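Local atomic coordinates of SAG family member (Sag19) (Eimeria tenella, PDB entry 6ZZB), a protein that is a major surface antigen of the SAG family in an apicomplexan parasite, of unknown function, with a CAP-like fold. Residues A[78-83]-A[207-212]. Residues are numbered along the deposited sequence; the frame is centred on the assembly and turned at random.
Sequences TEVTES and FCYFID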
# COMPACT_ATOMS: atom_id res chain seq x y z
N THR A 78 -12.90 -8.60 8.33
CA THR A 78 -13.24 -8.22 9.72
C THR A 78 -12.03 -7.58 10.40
O THR A 78 -12.16 -6.64 11.14
CB THR A 78 -13.70 -9.43 10.53
OG1 THR A 78 -14.79 -10.07 9.86
CG2 THR A 78 -14.15 -9.02 11.91
N GLU A 79 -10.86 -8.16 10.14
CA GLU A 79 -9.60 -7.70 10.75
C GLU A 79 -9.23 -6.32 10.23
O GLU A 79 -8.83 -5.48 11.01
CB GLU A 79 -8.50 -8.71 10.45
CG GLU A 79 -8.71 -10.05 11.13
CD GLU A 79 -7.57 -10.99 10.80
OE1 GLU A 79 -7.40 -11.36 9.62
OE2 GLU A 79 -6.90 -11.41 11.75
N VAL A 80 -9.40 -6.13 8.92
CA VAL A 80 -9.10 -4.80 8.33
C VAL A 80 -10.04 -3.76 8.93
O VAL A 80 -9.59 -2.70 9.35
CB VAL A 80 -9.22 -4.87 6.80
CG1 VAL A 80 -9.12 -3.49 6.20
CG2 VAL A 80 -8.18 -5.81 6.23
N THR A 81 -11.34 -4.07 9.01
CA THR A 81 -12.31 -3.09 9.56
C THR A 81 -11.93 -2.74 10.99
O THR A 81 -11.96 -1.58 11.39
CB THR A 81 -13.72 -3.65 9.48
OG1 THR A 81 -14.07 -3.87 8.10
CG2 THR A 81 -14.71 -2.73 10.18
N GLU A 82 -11.59 -3.74 11.80
CA GLU A 82 -11.28 -3.47 13.22
C GLU A 82 -9.95 -2.73 13.39
O GLU A 82 -9.84 -1.83 14.24
CB GLU A 82 -11.26 -4.83 13.93
CG GLU A 82 -11.47 -4.74 15.41
CD GLU A 82 -12.83 -4.15 15.79
OE1 GLU A 82 -12.83 -3.37 16.64
OE2 GLU A 82 -13.86 -4.44 15.15
N SER A 83 -8.95 -3.07 12.59
CA SER A 83 -7.66 -2.35 12.60
C SER A 83 -7.88 -0.87 12.27
O SER A 83 -7.37 0.01 12.96
CB SER A 83 -6.71 -3.00 11.65
OG SER A 83 -5.50 -2.27 11.57
N PHE A 207 -4.83 -1.34 -3.69
CA PHE A 207 -4.62 -0.96 -2.28
C PHE A 207 -4.35 -2.21 -1.49
O PHE A 207 -5.15 -3.15 -1.56
CB PHE A 207 -5.83 -0.23 -1.73
CG PHE A 207 -5.67 0.20 -0.30
CD1 PHE A 207 -4.82 1.24 -0.01
CD2 PHE A 207 -6.35 -0.42 0.74
CE1 PHE A 207 -4.64 1.65 1.31
CE2 PHE A 207 -6.13 -0.02 2.05
CZ PHE A 207 -5.30 1.02 2.32
N CYS A 208 -3.30 -2.21 -0.70
CA CYS A 208 -3.03 -3.29 0.27
C CYS A 208 -2.98 -2.69 1.67
O CYS A 208 -2.16 -1.79 1.93
CB CYS A 208 -1.74 -4.01 -0.02
SG CYS A 208 -1.63 -4.87 -1.60
N TYR A 209 -3.80 -3.22 2.56
CA TYR A 209 -3.85 -2.80 3.96
C TYR A 209 -3.05 -3.79 4.80
O TYR A 209 -3.33 -5.00 4.74
CB TYR A 209 -5.29 -2.74 4.49
CG TYR A 209 -5.34 -2.16 5.87
CD1 TYR A 209 -5.24 -0.79 6.02
CD2 TYR A 209 -5.42 -2.92 7.01
CE1 TYR A 209 -5.18 -0.20 7.26
CE2 TYR A 209 -5.42 -2.34 8.26
CZ TYR A 209 -5.33 -0.97 8.39
OH TYR A 209 -5.34 -0.37 9.61
N PHE A 210 -2.09 -3.27 5.54
CA PHE A 210 -1.22 -4.07 6.43
C PHE A 210 -1.68 -3.88 7.88
O PHE A 210 -1.91 -2.77 8.32
CB PHE A 210 0.23 -3.63 6.28
CG PHE A 210 0.78 -3.87 4.90
CD1 PHE A 210 0.51 -2.99 3.85
CD2 PHE A 210 1.57 -4.97 4.62
CE1 PHE A 210 0.99 -3.22 2.58
CE2 PHE A 210 2.08 -5.19 3.34
CZ PHE A 210 1.79 -4.31 2.32
N ILE A 211 -1.79 -5.00 8.60
CA ILE A 211 -2.05 -5.02 10.05
C ILE A 211 -0.73 -5.42 10.69
O ILE A 211 -0.23 -6.50 10.36
CB ILE A 211 -3.18 -6.00 10.40
CG1 ILE A 211 -4.45 -5.69 9.60
CG2 ILE A 211 -3.42 -6.02 11.91
CD1 ILE A 211 -5.60 -6.62 9.94
N ASP A 212 -0.13 -4.56 11.54
CA ASP A 212 -0.58 -3.25 11.98
C ASP A 212 -0.04 -2.19 11.04
O ASP A 212 1.05 -2.36 10.51
CB ASP A 212 -0.03 -2.96 13.38
CG ASP A 212 -0.64 -3.86 14.42
OD1 ASP A 212 -1.87 -4.02 14.41
OD2 ASP A 212 0.14 -4.37 15.25
O HOH W 1 -4.04 -2.57 13.77
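Ser83 OG and Tyr209 OH share a hydrogen bond of 2.7 Å, joining helix 77-86 to strand 203-211 in an alpha-on-beta layer consistent with the CAP-like fold of the SAG family. The axes of the segments 78-83 and 207-211 approach to 9.2 Å and cross at 73°, and the helix makes the contact through Glu79, Val80 and Ser83. OG lies in the plane of the Tyr209 ring, at its edge; either hydroxyl could donate. With OG anti to the backbone N (chi1 176°), Ser83 reaches the phenol while its CB stays 3.7 Å from Tyr209 CE2. One turn earlier, Val80 CG1 packs 3.8 Å from Tyr209 CD2, approaching the ring obliquely. Ile211 CD1 makes van der Waals contact at 3.6 Å with both Glu79 CB and Glu79 O, the carbonyl oxygen that accepts the helical hydrogen bond from Ser83 N; Ile211 CG1 lies 4.1 Å from Ser83 CB.

Further out, Glu79 OE2 forms a salt bridge with Lys190 and OE1 accepts Glu76 N. Cys208 is disulfide-bonded to Cys193 of the adjacent strand 190-196. A cis peptide bond precedes Asp212, whose OD2 pairs with Lys189. One water bridges the segments, 2.7 Å from Ser83 OG and donating to Asp212 OD1 at 2.7 Å.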